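Protein Vng1086c (Halobacterium sp., PDB 2GF4) is of unknown function but binds a calcium ion and forms a four-chain, all-helical assembly of the uncharacterised UPF0058 family. Local coordinates at residues A[17-20]-A[21-25]; A[78-81]-A[82-85]; A[51-54]-A[55-59]. All blocks are in the same frame, centred on the assembly; numbering follows the deposited sequence.

In the fold
Interaction 3 (51-54 with 55-59) is the buried one, on helix 48-71, with three other subunits reaching its residues. Interaction 1, where helix 3-21 runs into the following loop, is partly buried and touches interaction 3 through K17 CD and L58 CD2, 4.2 Å apart; both meet the second subunit. Interaction 2, on helix 74-87, lies at the surface, its centre about 38 Å from that of interaction 3, yet both touch the third subunit. All three, on three different elements, carry backbone bonds, regular in 2 and 3 and shifting to three-residue spacing in 1. Side chains follow the place: aromatic, aliphatic and histidine packing in 3, phenylalanine rings in 1, charged lysine, arginine and glutamate in 2.

Interaction 1 of 3, residues A[17-20]-A[21-25]; sequences KDQF and LGFDH
L21 gives its backbone N-H to K17 O in a nearly straight helical bond, 3.0 Å long at 164°. Because its CG lies anti to its carbonyl carbon (chi1 -68°), the leucine folds back over that same oxygen, and L21 CD1 reaches K17 CG at 3.9 Å. L21 CD2 lies 4.2 Å from F20 CD2, so its two branches meet K17 and F20. F20, buried, packs on A65 and M66 of helix 48-71, which suits an aromatic residue. G22 N bonds to Q19 O at 3.0 Å, from above the carbonyl plane, and weakly to D18 O. A CB here would crowd Q19 O, which makes the bare backbone fitting. F23 N then donates to F20 O at 2.8 Å. The F23 ring turns one face to F20 CA, a CH-pi contact 4.2 Å from the centroid, while Q19 CG lies 3.9 Å from F23 CZ, amide and ring planes 65° apart. Q19 NE2 bonds weakly to E8 O of the second subunit; beyond the contact, D24 N bonds to OE1 of E5 of that second subunit. The shift to three-residue bonds implies that helix 3-21 ends with its last carbonyls still occupied, the F23 ring lying over F20 CA and Q19 O of that turn.

Interaction 2 of 3, residues A[78-81]-A[82-85]; sequences SKRM and EELA
This is a surface contact within helix 74-87, near the C-terminal end of the chain, built on four backbone bonds and on the side chains of K79, R80, E82 and E83. The regular backbone bonds run from E82 N, E83 N, L84 N and A85 N to the carbonyl oxygens four residues earlier; that of E83 N to K79 O is 2.9 Å long at 159°.

K79 and E83, one turn apart, are oppositely charged and form a salt bridge, but the modelled ends are implausibly close, so its detailed geometry is doubtful. E83 has its CG anti to the carbonyl carbon (chi1 -83°), which swings the carboxylate back toward the preceding turn and lays E83 CG 3.5 Å from K79 O. E83 OE2 lies 3.7 Å from R80 CG, in the aliphatic part of the arginine; the charge is more distant, for R80 NE stands 6.0 Å from E83 OE2.

E82 behaves differently. Its CB stays 3.5 Å from S78 O, while the extended chain carries the carboxylate to the third subunit, where OE2 accepts a hydrogen bond from K48 N at the start of helix 48-71. E82 OE1 adds a weak, long ion pair with K3 of the third subunit, and S78 packs on S49 of the third subunit.

The two glutamates thus split their work: E83 probably balances the charge of K79 within its own helix, though the modelled ends leave the geometry unsure, whereas E82 probably gains from the positive start of a helix in the neighbouring subunit.

Interaction 3 of 3, residues A[51-54]-A[55-59]; sequences HKHA and VFLLG
H53 and L57, one helical turn apart, make the side-chain contact of this stretch: L57 CD1 comes obliquely to the imidazole, 3.6 Å from H53 CE1 and 3.8 Å from H53 ND1. The histidine is carried out by a CG anti to its backbone N (chi1 -171°), and the leucine folds back to meet it, its CG 3.5 Å from H53 O. H53 ND1 is buried and has no polar partner in the model, while H53 NE2 is hydrogen-bonded to E68 of the third subunit and the ring stacks on F71 of that third subunit, which closes the H53 side. Putting an alanine at H53 would probably leave that E68 without its mate and that F71 without its stacking ring, and open a gap beside L57 CD1.

The tightly packed part is the flank of A54 and L58, both buried: A54, whose small methyl suits a helix lying close to others, meets H10 of helix 3-21 with Y34 and L37 of helix 32-37, and L58 packs on M13 and Y34 of the same two helices. Within the segments, L58 CG lies 3.3 Å from A54 O. The looser side is that of L57 alone, the one partly exposed residue.

Regular backbone bonds run underneath, among them L57 N to H53 O, 2.9 Å long at 165°. Helix 48-71 thus packs against helices 3-21 and 32-37 of the same chain on the A54 and L58 flank, and against other subunits elsewhere: K52 forms salt bridges with D69 and E70 of the second subunit, F56 packs on F56 of the fourth subunit, and H51, bonded through ND1 to H10 and through NE2 to H43 O, ties the helix to 3-21.

Interaction 1 of 3, residues A[17-20]-A[21-25]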
loop_
_atom_site.group_PDB
_atom_site.type_symbol
_atom_site.label_atom_id
_atom_site.label_comp_id
_atom_site.label_asym_id
_atom_site.label_seq_id
_atom_site.Cartn_x
_atom_site.Cartn_y
_atom_site.Cartn_z
ATOM N N LYS A 17 1.897 -17.187 -2.142
ATOM C CA LYS A 17 2.269 -16.848 -3.507
ATOM C C LYS A 17 2.109 -18.017 -4.456
ATOM O O LYS A 17 1.555 -17.840 -5.538
ATOM C CB LYS A 17 3.715 -16.430 -3.549
ATOM C CG LYS A 17 4.139 -16.278 -4.962
ATOM C CD LYS A 17 5.203 -15.290 -5.070
ATOM C CE LYS A 17 6.480 -15.952 -4.826
ATOM N NZ LYS A 17 6.720 -17.026 -5.790
ATOM N N ASP A 18 2.605 -19.196 -4.073
ATOM C CA ASP A 18 2.489 -20.340 -4.962
ATOM C C ASP A 18 1.042 -20.723 -5.139
ATOM O O ASP A 18 0.641 -21.046 -6.256
ATOM C CB ASP A 18 3.368 -21.459 -4.445
ATOM C CG ASP A 18 4.846 -21.132 -4.644
ATOM O OD1 ASP A 18 5.189 -20.348 -5.558
ATOM O OD2 ASP A 18 5.697 -21.646 -3.914
ATOM N N GLN A 19 0.264 -20.670 -4.055
ATOM C CA GLN A 19 -1.175 -20.940 -4.070
ATOM C C GLN A 19 -1.821 -20.000 -5.112
ATOM O O GLN A 19 -2.515 -20.476 -6.009
ATOM C CB GLN A 19 -1.739 -20.616 -2.693
ATOM C CG GLN A 19 -3.155 -21.057 -2.559
ATOM C CD GLN A 19 -3.779 -20.709 -1.233
ATOM O OE1 GLN A 19 -3.179 -20.054 -0.378
ATOM N NE2 GLN A 19 -5.005 -21.148 -1.069
ATOM N N PHE A 20 -1.599 -18.679 -4.983
ATOM C CA PHE A 20 -2.159 -17.680 -5.898
ATOM C C PHE A 20 -1.776 -17.952 -7.361
ATOM O O PHE A 20 -2.657 -17.925 -8.221
ATOM C CB PHE A 20 -1.663 -16.283 -5.486
ATOM C CG PHE A 20 -2.069 -15.174 -6.418
ATOM C CD1 PHE A 20 -3.249 -14.464 -6.237
ATOM C CD2 PHE A 20 -1.240 -14.812 -7.470
ATOM C CE1 PHE A 20 -3.566 -13.409 -7.084
ATOM C CE2 PHE A 20 -1.567 -13.761 -8.305
ATOM C CZ PHE A 20 -2.724 -13.066 -8.114
ATOM N N LEU A 21 -0.496 -18.234 -7.631
ATOM C CA LEU A 21 -0.064 -18.466 -9.003
ATOM C C LEU A 21 -0.703 -19.699 -9.570
ATOM O O LEU A 21 -0.738 -19.875 -10.786
ATOM C CB LEU A 21 1.455 -18.535 -9.063
ATOM C CG LEU A 21 2.123 -17.182 -8.760
ATOM C CD1 LEU A 21 3.552 -17.495 -8.600
ATOM C CD2 LEU A 21 1.931 -16.132 -9.848
ATOM N N GLY A 22 -1.226 -20.551 -8.693
ATOM C CA GLY A 22 -1.917 -21.728 -9.175
ATOM C C GLY A 22 -3.370 -21.409 -9.537
ATOM O O GLY A 22 -4.047 -22.280 -10.087
ATOM N N PHE A 23 -3.874 -20.207 -9.297
ATOM C CA PHE A 23 -5.277 -19.977 -9.629
ATOM C C PHE A 23 -5.580 -19.744 -11.099
ATOM O O PHE A 23 -4.697 -19.610 -11.948
ATOM C CB PHE A 23 -5.833 -18.811 -8.812
ATOM C CG PHE A 23 -5.903 -19.074 -7.336
ATOM C CD1 PHE A 23 -6.001 -20.366 -6.837
ATOM C CD2 PHE A 23 -5.905 -18.028 -6.447
ATOM C CE1 PHE A 23 -6.071 -20.578 -5.471
ATOM C CE2 PHE A 23 -5.974 -18.250 -5.099
ATOM C CZ PHE A 23 -6.064 -19.518 -4.612
ATOM N N ASP A 24 -6.866 -19.736 -11.386
ATOM C CA ASP A 24 -7.343 -19.513 -12.721
ATOM C C ASP A 24 -7.194 -18.066 -13.123
ATOM O O ASP A 24 -7.571 -17.160 -12.376
ATOM C CB ASP A 24 -8.808 -19.817 -12.787
ATOM C CG ASP A 24 -9.228 -20.227 -14.149
ATOM O OD1 ASP A 24 -8.563 -21.120 -14.695
ATOM O OD2 ASP A 24 -10.202 -19.692 -14.695
ATOM N N HIS A 25 -6.684 -17.842 -14.320
ATOM C CA HIS A 25 -6.577 -16.490 -14.800
ATOM C C HIS A 25 -6.083 -15.465 -13.836
ATOM O O HIS A 25 -6.760 -14.465 -13.586
ATOM C CB HIS A 25 -7.922 -16.045 -15.339
ATOM C CG HIS A 25 -8.256 -16.651 -16.665
ATOM N ND1 HIS A 25 -8.344 -18.011 -16.855
ATOM C CD2 HIS A 25 -8.497 -16.082 -17.867
ATOM C CE1 HIS A 25 -8.634 -18.255 -18.118
ATOM N NE2 HIS A 25 -8.730 -17.102 -18.752
#

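Interaction 2 of 3, residues A[78-81]-A[82-85]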
loop_
_atom_site.group_PDB
_atom_site.type_symbol
_atom_site.label_atom_id
_atom_site.label_comp_id
_atom_site.label_asym_id
_atom_site.label_seq_id
_atom_site.Cartn_x
_atom_site.Cartn_y
_atom_site.Cartn_z
ATOM N N SER A 78 -18.893 -0.502 -13.209
ATOM C CA SER A 78 -19.010 0.899 -12.787
ATOM C C SER A 78 -18.753 1.864 -13.932
ATOM O O SER A 78 -19.471 2.852 -14.084
ATOM C CB SER A 78 -18.002 1.174 -11.693
ATOM O OG SER A 78 -18.684 1.563 -10.520
ATOM N N LYS A 79 -17.695 1.615 -14.699
ATOM C CA LYS A 79 -17.378 2.468 -15.834
ATOM C C LYS A 79 -18.555 2.409 -16.808
ATOM O O LYS A 79 -18.999 3.436 -17.317
ATOM C CB LYS A 79 -16.135 1.955 -16.541
ATOM C CG LYS A 79 -15.843 2.704 -17.806
ATOM C CD LYS A 79 -14.815 2.003 -18.627
ATOM C CE LYS A 79 -14.559 2.841 -19.843
ATOM N NZ LYS A 79 -15.414 2.452 -20.983
ATOM N N ARG A 80 -19.068 1.207 -17.062
ATOM C CA ARG A 80 -20.170 1.078 -17.994
ATOM C C ARG A 80 -21.431 1.767 -17.507
ATOM O O ARG A 80 -22.139 2.371 -18.312
ATOM C CB ARG A 80 -20.421 -0.391 -18.275
ATOM C CG ARG A 80 -19.637 -0.877 -19.471
ATOM C CD ARG A 80 -20.452 -1.893 -20.220
ATOM N NE ARG A 80 -20.371 -3.180 -19.549
ATOM C CZ ARG A 80 -21.158 -4.209 -19.820
ATOM N NH1 ARG A 80 -22.124 -4.116 -20.737
ATOM N NH2 ARG A 80 -20.965 -5.341 -19.178
HETATM N N MSE A 81 -21.735 1.667 -16.215
HETATM C CA MSE A 81 -22.909 2.349 -15.675
HETATM C C MSE A 81 -22.788 3.842 -15.861
HETATM O O MSE A 81 -23.766 4.509 -16.164
HETATM C CB MSE A 81 -23.031 2.093 -14.190
HETATM C CG MSE A 81 -23.950 0.929 -13.966
HETATM SE SE MSE A 81 -25.871 1.729 -13.929
HETATM C CE MSE A 81 -25.318 1.618 -12.104
ATOM N N GLU A 82 -21.589 4.368 -15.637
ATOM C CA GLU A 82 -21.357 5.790 -15.760
ATOM C C GLU A 82 -21.502 6.218 -17.204
ATOM O O GLU A 82 -22.046 7.285 -17.466
ATOM C CB GLU A 82 -19.977 6.082 -15.219
ATOM C CG GLU A 82 -19.496 7.453 -15.472
ATOM C CD GLU A 82 -18.347 7.822 -14.570
ATOM O OE1 GLU A 82 -17.770 8.897 -14.798
ATOM O OE2 GLU A 82 -18.008 7.074 -13.628
ATOM N N GLU A 83 -20.995 5.414 -18.135
ATOM C CA GLU A 83 -21.133 5.711 -19.561
ATOM C C GLU A 83 -22.632 5.744 -19.928
ATOM O O GLU A 83 -23.072 6.627 -20.672
ATOM C CB GLU A 83 -20.432 4.625 -20.367
ATOM C CG GLU A 83 -18.941 4.838 -20.503
ATOM C CD GLU A 83 -18.219 3.577 -20.924
ATOM O OE1 GLU A 83 -17.044 3.679 -21.302
ATOM O OE2 GLU A 83 -18.814 2.475 -20.871
ATOM N N LEU A 84 -23.411 4.781 -19.433
ATOM C CA LEU A 84 -24.843 4.746 -19.728
ATOM C C LEU A 84 -25.569 5.969 -19.149
ATOM O O LEU A 84 -26.426 6.520 -19.827
ATOM C CB LEU A 84 -25.447 3.459 -19.181
ATOM C CG LEU A 84 -26.942 3.254 -19.440
ATOM C CD1 LEU A 84 -27.249 3.231 -20.907
ATOM C CD2 LEU A 84 -27.351 1.970 -18.810
ATOM N N ALA A 85 -25.264 6.397 -17.919
ATOM C CA ALA A 85 -25.932 7.586 -17.379
ATOM C C ALA A 85 -25.590 8.803 -18.248
ATOM O O ALA A 85 -26.460 9.607 -18.555
ATOM C CB ALA A 85 -25.488 7.802 -16.008
#

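Interaction 3 of 3, residues A[51-54]-A[55-59]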
loop_
_atom_site.group_PDB
_atom_site.type_symbol
_atom_site.label_atom_id
_atom_site.label_comp_id
_atom_site.label_asym_id
_atom_site.label_seq_id
_atom_site.Cartn_x
_atom_site.Cartn_y
_atom_site.Cartn_z
ATOM N N HIS A 51 14.508 -10.029 5.420
ATOM C CA HIS A 51 13.326 -10.884 5.461
ATOM C C HIS A 51 12.051 -10.109 5.676
ATOM O O HIS A 51 11.016 -10.490 5.123
ATOM C CB HIS A 51 13.540 -11.966 6.489
ATOM C CG HIS A 51 14.398 -13.079 5.952
ATOM N ND1 HIS A 51 13.933 -13.991 5.028
ATOM C CD2 HIS A 51 15.698 -13.386 6.161
ATOM C CE1 HIS A 51 14.910 -14.803 4.692
ATOM N NE2 HIS A 51 15.985 -14.464 5.368
ATOM N N LYS A 52 12.116 -9.036 6.463
ATOM C CA LYS A 52 10.953 -8.169 6.683
ATOM C C LYS A 52 10.588 -7.546 5.348
ATOM O O LYS A 52 9.413 -7.467 5.015
ATOM C CB LYS A 52 11.304 -7.037 7.625
ATOM C CG LYS A 52 11.339 -7.496 9.041
ATOM C CD LYS A 52 11.329 -6.304 9.945
ATOM C CE LYS A 52 12.527 -6.386 10.833
ATOM N NZ LYS A 52 12.975 -5.044 11.258
ATOM N N HIS A 53 11.597 -7.097 4.594
ATOM C CA HIS A 53 11.404 -6.466 3.298
ATOM C C HIS A 53 10.732 -7.475 2.389
ATOM O O HIS A 53 9.784 -7.114 1.696
ATOM C CB HIS A 53 12.767 -6.064 2.755
ATOM C CG HIS A 53 12.736 -5.205 1.516
ATOM N ND1 HIS A 53 11.577 -4.799 0.893
ATOM C CD2 HIS A 53 13.753 -4.677 0.797
ATOM C CE1 HIS A 53 11.884 -4.059 -0.155
ATOM N NE2 HIS A 53 13.195 -3.971 -0.234
ATOM N N ALA A 54 11.189 -8.726 2.384
ATOM C CA ALA A 54 10.562 -9.716 1.512
ATOM C C ALA A 54 9.120 -9.969 1.920
ATOM O O ALA A 54 8.271 -10.124 1.048
ATOM C CB ALA A 54 11.348 -11.037 1.545
ATOM N N VAL A 55 8.807 -10.004 3.203
ATOM C CA VAL A 55 7.414 -10.240 3.564
ATOM C C VAL A 55 6.578 -9.026 3.160
ATOM O O VAL A 55 5.440 -9.187 2.718
ATOM C CB VAL A 55 7.317 -10.555 5.036
ATOM C CG1 VAL A 55 5.892 -10.516 5.475
ATOM C CG2 VAL A 55 7.859 -11.952 5.246
ATOM N N PHE A 56 7.140 -7.830 3.308
ATOM C CA PHE A 56 6.464 -6.600 2.888
ATOM C C PHE A 56 6.102 -6.701 1.402
ATOM O O PHE A 56 4.953 -6.471 1.023
ATOM C CB PHE A 56 7.425 -5.431 3.081
ATOM C CG PHE A 56 6.867 -4.132 2.632
ATOM C CD1 PHE A 56 7.060 -3.680 1.339
ATOM C CD2 PHE A 56 6.189 -3.324 3.523
ATOM C CE1 PHE A 56 6.541 -2.475 0.945
ATOM C CE2 PHE A 56 5.673 -2.125 3.125
ATOM C CZ PHE A 56 5.861 -1.693 1.847
ATOM N N LEU A 57 7.071 -7.034 0.551
ATOM C CA LEU A 57 6.784 -7.120 -0.871
ATOM C C LEU A 57 5.719 -8.141 -1.224
ATOM O O LEU A 57 4.962 -7.928 -2.182
ATOM C CB LEU A 57 8.071 -7.419 -1.618
ATOM C CG LEU A 57 8.994 -6.193 -1.631
ATOM C CD1 LEU A 57 10.307 -6.629 -2.187
ATOM C CD2 LEU A 57 8.400 -5.059 -2.464
ATOM N N LEU A 58 5.666 -9.246 -0.473
ATOM C CA LEU A 58 4.675 -10.305 -0.718
ATOM C C LEU A 58 3.284 -9.849 -0.307
ATOM O O LEU A 58 2.331 -10.048 -1.065
ATOM C CB LEU A 58 5.035 -11.563 0.073
ATOM C CG LEU A 58 6.266 -12.303 -0.443
ATOM C CD1 LEU A 58 6.557 -13.472 0.414
ATOM C CD2 LEU A 58 6.011 -12.765 -1.809
ATOM N N GLY A 59 3.161 -9.283 0.898
ATOM C CA GLY A 59 1.862 -8.793 1.357
ATOM C C GLY A 59 1.363 -7.718 0.416
ATOM O O GLY A 59 0.224 -7.744 -0.032
#